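Local atomic coordinates of alkane monooxygenase (Geobacillus thermodenitrificans, PDB entry 3B9O), a protein that binds flavin mononucleotide and belongs to the luciferase-like monooxygenases, a family of proteins built on the TIM-barrel fold. Residues L56-G61 with I80-P85; V60-V65 with L139-K144; T104-Y109 with N133-H138. All coordinates share one frame; numbering follows the deposited sequence.

Interaction 1. Residues L56-G61 with I80-P85; sequences LADVVG and IPVNDP. With FMN (flavin mononucleotide), chain C.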
# COMPACT_ATOMS: atom_id res chain seq x y z
N LEU A 56 4.35 1.81 -1.49
CA LEU A 56 4.22 2.63 -2.71
C LEU A 56 2.82 2.46 -3.31
O LEU A 56 2.42 1.36 -3.71
CB LEU A 56 5.30 2.24 -3.73
CG LEU A 56 6.70 2.69 -3.35
CD1 LEU A 56 7.73 1.69 -3.93
CD2 LEU A 56 6.90 4.11 -3.83
N ALA A 57 2.09 3.56 -3.35
CA ALA A 57 0.85 3.67 -4.13
C ALA A 57 1.19 3.69 -5.63
O ALA A 57 2.37 3.82 -6.03
CB ALA A 57 0.08 4.94 -3.73
N ASP A 58 0.17 3.53 -6.46
CA ASP A 58 0.34 3.64 -7.90
C ASP A 58 -0.99 3.86 -8.58
O ASP A 58 -2.05 3.45 -8.08
CB ASP A 58 0.92 2.37 -8.50
CG ASP A 58 1.44 2.59 -9.92
OD1 ASP A 58 1.95 3.72 -10.23
OD2 ASP A 58 1.35 1.62 -10.71
N VAL A 59 -0.92 4.48 -9.75
CA VAL A 59 -2.07 4.54 -10.67
C VAL A 59 -1.51 4.44 -12.08
O VAL A 59 -0.39 4.91 -12.36
CB VAL A 59 -2.90 5.90 -10.55
CG1 VAL A 59 -3.54 6.09 -9.17
CG2 VAL A 59 -2.06 7.14 -10.99
N VAL A 60 -2.28 3.82 -12.96
CA VAL A 60 -1.99 3.81 -14.39
C VAL A 60 -3.06 4.63 -15.15
O VAL A 60 -3.02 4.72 -16.39
CB VAL A 60 -1.86 2.37 -14.99
CG1 VAL A 60 -0.48 1.75 -14.65
CG2 VAL A 60 -3.00 1.45 -14.55
N GLY A 61 -4.01 5.18 -14.40
CA GLY A 61 -5.03 6.08 -14.91
C GLY A 61 -4.67 7.51 -14.58
O GLY A 61 -3.69 7.78 -13.86
N ILE A 80 0.31 12.81 -11.90
CA ILE A 80 0.84 12.86 -13.28
C ILE A 80 1.86 14.02 -13.28
O ILE A 80 1.60 15.08 -12.73
CB ILE A 80 -0.31 12.98 -14.36
CG1 ILE A 80 0.26 12.73 -15.79
CG2 ILE A 80 -1.09 14.33 -14.19
CD1 ILE A 80 -0.76 12.59 -16.91
N PRO A 81 3.09 13.77 -13.73
CA PRO A 81 3.64 12.50 -14.22
C PRO A 81 3.71 11.44 -13.09
O PRO A 81 3.72 11.80 -11.89
CB PRO A 81 5.03 12.90 -14.68
CG PRO A 81 5.40 14.05 -13.72
CD PRO A 81 4.12 14.83 -13.68
N VAL A 82 3.72 10.16 -13.48
CA VAL A 82 3.89 9.03 -12.56
C VAL A 82 4.81 8.00 -13.20
O VAL A 82 4.59 7.61 -14.34
CB VAL A 82 2.67 8.09 -12.44
CG1 VAL A 82 2.54 7.38 -11.08
CG2 VAL A 82 1.44 8.45 -13.28
N ASN A 83 5.81 7.54 -12.45
CA ASN A 83 6.70 6.49 -12.92
C ASN A 83 6.35 5.17 -12.27
O ASN A 83 5.62 5.12 -11.28
CB ASN A 83 8.18 6.87 -12.62
CG ASN A 83 8.75 7.94 -13.59
OD1 ASN A 83 9.92 8.38 -13.48
ND2 ASN A 83 7.94 8.34 -14.56
N ASP A 84 6.92 4.08 -12.80
CA ASP A 84 6.58 2.74 -12.32
C ASP A 84 7.27 2.47 -10.98
O ASP A 84 8.51 2.64 -10.87
CB ASP A 84 7.00 1.69 -13.36
CG ASP A 84 6.83 0.27 -12.85
OD1 ASP A 84 7.82 -0.41 -12.67
OD2 ASP A 84 5.69 -0.15 -12.59
N PRO A 85 6.50 2.01 -9.97
CA PRO A 85 7.09 1.75 -8.64
C PRO A 85 8.00 0.52 -8.58
O PRO A 85 8.95 0.54 -7.80
CB PRO A 85 5.86 1.57 -7.72
CG PRO A 85 4.76 1.15 -8.62
CD PRO A 85 5.04 1.73 -9.99
N1 FMN C . -6.25 2.70 -5.67
C2 FMN C . -5.23 2.74 -6.55
O2 FMN C . -5.49 2.56 -7.78
N3 FMN C . -3.96 2.98 -6.08
C4 FMN C . -3.71 3.16 -4.75
O4 FMN C . -2.55 3.36 -4.34
C4A FMN C . -4.77 3.11 -3.82
N5 FMN C . -4.59 3.27 -2.48
C5A FMN C . -5.67 3.23 -1.63
C6 FMN C . -5.53 3.40 -0.24
C7 FMN C . -6.65 3.34 0.61
C7M FMN C . -6.52 3.53 2.11
C8 FMN C . -7.91 3.09 0.08
C8M FMN C . -9.12 3.02 0.99
C9 FMN C . -8.07 2.91 -1.30
C9A FMN C . -6.96 2.98 -2.16
N10 FMN C . -7.11 2.81 -3.50
C10 FMN C . -6.05 2.88 -4.33
C1' FMN C . -8.44 2.55 -4.10
C2' FMN C . -8.62 1.04 -4.32
O2' FMN C . -7.44 0.32 -3.95
C3' FMN C . -8.99 0.62 -5.75
O3' FMN C . -8.16 1.24 -6.76
C4' FMN C . -10.50 0.70 -6.04
O4' FMN C . -10.78 1.45 -7.23
C5' FMN C . -11.34 1.29 -4.90
O5' FMN C . -11.73 0.17 -4.12
P FMN C . -13.11 0.10 -3.30
O1P FMN C . -14.14 0.74 -4.22
O2P FMN C . -13.27 -1.37 -3.06
O3P FMN C . -12.91 0.96 -2.06
O HOH W 1 3.82 5.23 -9.10

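Interaction 2. Residues V60-V65 with L139-K144; sequences VGIYDV and LPSADK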
# COMPACT_ATOMS: atom_id res chain seq x y z
N VAL A 60 -2.28 3.82 -12.96
CA VAL A 60 -1.99 3.81 -14.39
C VAL A 60 -3.06 4.63 -15.15
O VAL A 60 -3.02 4.72 -16.39
CB VAL A 60 -1.86 2.37 -14.99
CG1 VAL A 60 -0.48 1.75 -14.65
CG2 VAL A 60 -3.00 1.45 -14.55
N GLY A 61 -4.01 5.18 -14.40
CA GLY A 61 -5.03 6.08 -14.91
C GLY A 61 -4.67 7.51 -14.58
O GLY A 61 -3.69 7.78 -13.86
N ILE A 62 -5.48 8.42 -15.09
CA ILE A 62 -5.24 9.85 -15.00
C ILE A 62 -6.47 10.44 -14.36
O ILE A 62 -7.59 9.98 -14.60
CB ILE A 62 -4.95 10.48 -16.42
CG1 ILE A 62 -3.65 9.87 -16.99
CG2 ILE A 62 -4.89 12.02 -16.35
CD1 ILE A 62 -3.37 10.11 -18.54
N TYR A 63 -6.23 11.44 -13.53
CA TYR A 63 -7.24 12.17 -12.80
C TYR A 63 -7.88 13.23 -13.71
O TYR A 63 -7.48 14.38 -13.69
CB TYR A 63 -6.60 12.81 -11.58
CG TYR A 63 -6.33 11.79 -10.50
CD1 TYR A 63 -7.22 11.62 -9.44
CD2 TYR A 63 -5.21 10.97 -10.56
CE1 TYR A 63 -7.00 10.66 -8.45
CE2 TYR A 63 -4.97 10.01 -9.57
CZ TYR A 63 -5.87 9.85 -8.54
OH TYR A 63 -5.64 8.93 -7.57
N ASP A 64 -8.85 12.80 -14.50
CA ASP A 64 -9.43 13.65 -15.55
C ASP A 64 -10.93 13.78 -15.34
O ASP A 64 -11.68 13.97 -16.29
CB ASP A 64 -9.13 13.08 -16.96
CG ASP A 64 -9.67 11.68 -17.15
OD1 ASP A 64 -10.41 11.18 -16.26
OD2 ASP A 64 -9.35 11.05 -18.19
N VAL A 65 -11.37 13.65 -14.09
CA VAL A 65 -12.81 13.68 -13.80
C VAL A 65 -13.22 15.12 -13.50
O VAL A 65 -14.15 15.65 -14.12
CB VAL A 65 -13.23 12.69 -12.68
CG1 VAL A 65 -14.66 12.98 -12.20
CG2 VAL A 65 -13.09 11.24 -13.16
N LEU A 139 -9.91 4.40 -12.46
CA LEU A 139 -9.66 5.57 -13.31
C LEU A 139 -9.82 5.17 -14.78
O LEU A 139 -9.00 4.42 -15.31
CB LEU A 139 -8.29 6.18 -13.02
CG LEU A 139 -8.05 6.84 -11.64
CD1 LEU A 139 -6.57 7.08 -11.40
CD2 LEU A 139 -8.81 8.13 -11.47
N PRO A 140 -10.91 5.66 -15.44
CA PRO A 140 -11.30 5.23 -16.80
C PRO A 140 -10.27 5.38 -17.93
O PRO A 140 -10.36 4.63 -18.91
CB PRO A 140 -12.55 6.08 -17.11
CG PRO A 140 -12.49 7.23 -16.13
CD PRO A 140 -11.87 6.64 -14.89
N SER A 141 -9.31 6.30 -17.82
CA SER A 141 -8.31 6.44 -18.88
C SER A 141 -7.37 5.24 -18.98
O SER A 141 -6.87 4.94 -20.07
CB SER A 141 -7.50 7.74 -18.77
OG SER A 141 -6.43 7.62 -17.84
N ALA A 142 -7.16 4.53 -17.86
CA ALA A 142 -6.41 3.27 -17.91
C ALA A 142 -7.12 2.21 -18.81
O ALA A 142 -6.49 1.58 -19.67
CB ALA A 142 -6.16 2.74 -16.49
N ASP A 143 -8.43 2.06 -18.67
CA ASP A 143 -9.13 1.08 -19.50
C ASP A 143 -9.07 1.40 -20.99
O ASP A 143 -8.99 0.47 -21.82
CB ASP A 143 -10.57 0.89 -19.03
CG ASP A 143 -10.64 0.44 -17.61
OD1 ASP A 143 -10.95 -0.73 -17.36
OD2 ASP A 143 -10.32 1.25 -16.72
N LYS A 144 -9.10 2.69 -21.32
CA LYS A 144 -8.96 3.16 -22.70
C LYS A 144 -7.55 2.86 -23.22
O LYS A 144 -7.38 2.36 -24.33
CB LYS A 144 -9.21 4.66 -22.80
CG LYS A 144 -10.66 5.16 -22.57
CD LYS A 144 -10.69 6.72 -22.57
CE LYS A 144 -10.89 7.31 -24.00
NZ LYS A 144 -10.17 8.63 -24.27
O HOH W 2 -3.97 6.39 -18.49
O HOH W 3 -9.21 8.59 -15.96

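Interaction 3. Residues T104-Y109 with N133-H138; sequences TFSTTY and NVVTSH. With FMN (flavin mononucleotide), chain C.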
# COMPACT_ATOMS: atom_id res chain seq x y z
N THR A 104 2.02 -1.29 -4.92
CA THR A 104 0.65 -1.31 -5.45
C THR A 104 0.75 -1.71 -6.91
O THR A 104 1.60 -1.20 -7.65
CB THR A 104 -0.07 0.07 -5.31
OG1 THR A 104 -0.23 0.38 -3.92
CG2 THR A 104 -1.47 0.09 -6.01
N PHE A 105 -0.10 -2.65 -7.31
CA PHE A 105 -0.16 -3.12 -8.69
C PHE A 105 -1.57 -3.69 -8.94
O PHE A 105 -2.09 -4.49 -8.16
CB PHE A 105 0.91 -4.18 -8.97
CG PHE A 105 0.72 -4.87 -10.31
CD1 PHE A 105 0.01 -6.08 -10.38
CD2 PHE A 105 1.17 -4.29 -11.49
CE1 PHE A 105 -0.20 -6.72 -11.61
CE2 PHE A 105 0.99 -4.92 -12.72
CZ PHE A 105 0.29 -6.14 -12.78
N SER A 106 -2.18 -3.22 -10.02
CA SER A 106 -3.57 -3.55 -10.38
C SER A 106 -3.73 -4.91 -11.06
O SER A 106 -2.93 -5.29 -11.93
CB SER A 106 -4.08 -2.46 -11.33
OG SER A 106 -5.40 -2.71 -11.68
N THR A 107 -4.79 -5.62 -10.68
CA THR A 107 -5.23 -6.87 -11.31
C THR A 107 -5.99 -6.69 -12.66
O THR A 107 -6.33 -7.66 -13.35
CB THR A 107 -6.13 -7.68 -10.33
OG1 THR A 107 -7.19 -6.85 -9.82
CG2 THR A 107 -5.31 -8.21 -9.13
N THR A 108 -6.24 -5.45 -13.04
CA THR A 108 -7.26 -5.18 -14.05
C THR A 108 -6.70 -5.22 -15.48
O THR A 108 -7.44 -5.60 -16.40
CB THR A 108 -8.01 -3.87 -13.73
OG1 THR A 108 -8.55 -3.97 -12.41
CG2 THR A 108 -9.15 -3.62 -14.71
N TYR A 109 -5.41 -4.88 -15.65
CA TYR A 109 -4.85 -4.61 -17.00
C TYR A 109 -3.83 -5.64 -17.49
O TYR A 109 -3.98 -6.18 -18.59
CB TYR A 109 -4.31 -3.15 -17.10
CG TYR A 109 -5.34 -2.14 -16.66
CD1 TYR A 109 -6.52 -1.95 -17.41
CD2 TYR A 109 -5.18 -1.43 -15.47
CE1 TYR A 109 -7.50 -1.06 -16.99
CE2 TYR A 109 -6.17 -0.52 -15.03
CZ TYR A 109 -7.32 -0.36 -15.80
OH TYR A 109 -8.29 0.53 -15.39
N ASN A 133 0.40 -4.79 -2.77
CA ASN A 133 -0.91 -4.17 -2.54
C ASN A 133 -1.83 -4.39 -3.74
O ASN A 133 -1.69 -3.76 -4.79
CB ASN A 133 -0.79 -2.70 -2.15
CG ASN A 133 -2.17 -2.04 -1.88
OD1 ASN A 133 -3.04 -2.64 -1.24
ND2 ASN A 133 -2.37 -0.83 -2.37
N VAL A 134 -2.74 -5.34 -3.56
CA VAL A 134 -3.68 -5.79 -4.59
C VAL A 134 -4.80 -4.78 -4.70
O VAL A 134 -5.49 -4.50 -3.74
CB VAL A 134 -4.28 -7.16 -4.27
CG1 VAL A 134 -5.23 -7.60 -5.42
CG2 VAL A 134 -3.18 -8.16 -4.10
N VAL A 135 -4.95 -4.25 -5.90
CA VAL A 135 -5.85 -3.16 -6.18
C VAL A 135 -6.66 -3.51 -7.46
O VAL A 135 -6.21 -4.34 -8.25
CB VAL A 135 -4.96 -1.88 -6.32
CG1 VAL A 135 -5.29 -1.06 -7.52
CG2 VAL A 135 -4.89 -1.13 -4.99
N THR A 136 -7.85 -2.93 -7.62
CA THR A 136 -8.61 -3.03 -8.88
C THR A 136 -8.58 -1.77 -9.78
O THR A 136 -8.85 -1.88 -10.96
CB THR A 136 -10.11 -3.36 -8.67
OG1 THR A 136 -10.64 -2.49 -7.67
CG2 THR A 136 -10.30 -4.81 -8.19
N SER A 137 -8.30 -0.58 -9.26
CA SER A 137 -8.26 0.60 -10.18
C SER A 137 -9.66 1.15 -10.56
O SER A 137 -10.61 0.39 -10.79
CB SER A 137 -7.52 0.29 -11.49
OG SER A 137 -6.16 -0.09 -11.26
N HIS A 138 -9.77 2.46 -10.67
CA HIS A 138 -11.08 3.09 -10.79
C HIS A 138 -11.00 4.29 -11.70
O HIS A 138 -11.90 5.14 -11.65
CB HIS A 138 -11.53 3.57 -9.41
CG HIS A 138 -10.45 4.25 -8.64
ND1 HIS A 138 -9.75 3.63 -7.62
CD2 HIS A 138 -9.90 5.48 -8.77
CE1 HIS A 138 -8.85 4.45 -7.13
NE2 HIS A 138 -8.91 5.59 -7.81
N1 FMN C . -6.25 2.70 -5.67
C2 FMN C . -5.23 2.74 -6.55
O2 FMN C . -5.49 2.56 -7.78
N3 FMN C . -3.96 2.98 -6.08
C4 FMN C . -3.71 3.16 -4.75
O4 FMN C . -2.55 3.36 -4.34
C4A FMN C . -4.77 3.11 -3.82
N5 FMN C . -4.59 3.27 -2.48
C5A FMN C . -5.67 3.23 -1.63
C6 FMN C . -5.53 3.40 -0.24
C7 FMN C . -6.65 3.34 0.61
C7M FMN C . -6.52 3.53 2.11
C8 FMN C . -7.91 3.09 0.08
C8M FMN C . -9.12 3.02 0.99
C9 FMN C . -8.07 2.91 -1.30
C9A FMN C . -6.96 2.98 -2.16
N10 FMN C . -7.11 2.81 -3.50
C10 FMN C . -6.05 2.88 -4.33
C1' FMN C . -8.44 2.55 -4.10
C2' FMN C . -8.62 1.04 -4.32
O2' FMN C . -7.44 0.32 -3.95
C3' FMN C . -8.99 0.62 -5.75
O3' FMN C . -8.16 1.24 -6.76
C4' FMN C . -10.50 0.70 -6.04
O4' FMN C . -10.78 1.45 -7.23
C5' FMN C . -11.34 1.29 -4.90
O5' FMN C . -11.73 0.17 -4.12
P FMN C . -13.11 0.10 -3.30
O1P FMN C . -14.14 0.74 -4.22
O2P FMN C . -13.27 -1.37 -3.06
O3P FMN C . -12.91 0.96 -2.06

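Interaction 1. Residues L56-G61 with I80-P85
Asp58 OD1 and Asn83 O are joined by one water. The water gives one proton to Asp58 OD1, at 2.7 Å. It gives the other to the carbonyl oxygen Asn83 O, at 2.8 Å. Two carbons also lie against the same carboxylate oxygen. Pro85 CD lies 3.7 Å from Asp58 OD1, and the methyl Val82 CG1 lies 3.8 Å from Asp58 OD1. The acid thus meets residues 80-85 by one water bridge and van der Waals contact, with no direct polar bond between the segments. CG of Asp58 is anti to the backbone N (chi1 -165°), which sets this carbon against CD of Pro85. The Asp58 side chain crosses both Pro85 and Val82 at about a right angle.

Apolar packing flanks the acid along the chain. Leu56 CB rests on Pro85 CB at 4.1 Å. At the other end the branched side chains of Val59 and Val82 meet more loosely, CG2 to CG2 at 4.4 Å. Met12 of the adjacent strand 6-12 touches both of these valines.

Leu56 and Ala57 belong to strand 53-57 of the parallel barrel sheet, and Asp58 follows in the loop. Residues 80-85 come later in the long connection to helix 89-94 and fold back over this strand end. In TIM barrels the C-terminal ends of the strands carry the ligand site, and flavin mononucleotide sits here. Its N3 donates to Asp58 O at 2.8 Å, with an angle of 165° at the hydrogen. Asp58 N makes a weak, long bond to the flavin O4. The methyl CB of Ala57 comes within 3.1 Å of that same O4.

Interaction 2. Residues V60-V65 with L139-K144
Gly61 and Ala142 bring the backbones close, with their CA atoms 4.3 Å apart. Residues 60-65 form an irregular strip across the first turn of helix 140-145. The bare CA of Gly61 lets Leu139 CB pack at 3.8 Å from it, in the direction a CB would take, and lets Ala142 CB come close too.

Ser141 OG stands between its backbone N and carbonyl carbon (chi1 83°), where it meets Ile62 N. It takes a weak, bent bond from Ile62 N, 3.0 Å from N to Ser141 OG and 125° at the hydrogen. Ser141 OG also lies 2.8 Å from a water that donates to Val60 O. A second water accepts from Ser141 N and donates to Ile62 O and Asp64 OD1. The helix dipole may help polarise this water.

The contact joins the loop after barrel strand 53-57 to the start of helix 140-145, which follows strand 130-135. Both methyls of Leu139 lie over one face of the Tyr63 ring. CD1 makes the CH-pi contact, 4.2 Å from the ring centroid. Tyr63 centres an inverse gamma turn, and its OH bonds Gln79 OE1. On the other flank, Val60 CG2 touches Ala142 CB at 3.9 Å.

Interaction 3. Residues T104-Y109 with N133-H138
Thr104, Phe105 and Ser106 pair in parallel register with Asn133, Val134 and Val135, the two strands inclined by 31°. Phe105 N donates to Asn133 O at 3.2 Å, and Thr107 N donates to Val135 O at 3.1 Å. The strands come from one beta-alpha-beta unit of the barrel, with helix 112-125 as the crossover.

Thr104 and Asn133 lie side by side, pointing the same way. CG of Asn133, anti to its backbone N, runs alongside Thr104. Asn133 ND2 donates to Thr104 OG1 at 2.9 Å in a nearly straight bond, 176° at the hydrogen, with OG1 in the amide plane. Thr104 OG1 in turn bonds Leu56 O of the next strand.

At and beyond the strand ends the hydroxyls take over. Ser106 OG bonds Ser137 OG at 2.8 Å and accepts from Thr108 N at 3.2 Å, which makes an ST turn. Thr108 OG1 donates to Thr136 O at 2.6 Å, the hydroxyl tilted 22° from the carbonyl plane.

Flavin mononucleotide lies against the same loop. Ser137 N donates to its O3' at 3.1 Å. The approach of His138 ND1 to its O4' is very short, and its exact length is doubtful. Ser106 and Thr108 do not bond the ligand. Thr136 O belongs to the same peptide as Ser137 N, so the Thr108 bond probably helps to orient that N-H toward the ribityl chain.

In the fold
All three contacts are partly buried. Interactions 1 and 3 have no exposed touching residue, while interaction 2 has two and lies farther from the chain centre, about 19 Å against 11 to 12 Å between centres. Interactions 1 and 3 sit on neighbouring barrel strands, 53-57 and 100-106, and both touch flavin mononucleotide. Asp58 packs on Thr104 between them. Interaction 3 is the more regular, with strand pairing followed by a hydroxyl network. Interaction 1 relies on apolar packing and one water, interaction 2 on two waters and a weak bond. Tyr109 links interaction 3 to interaction 2: its ring packs on Val60, which interaction 1 shares, and its OH bonds Asp143.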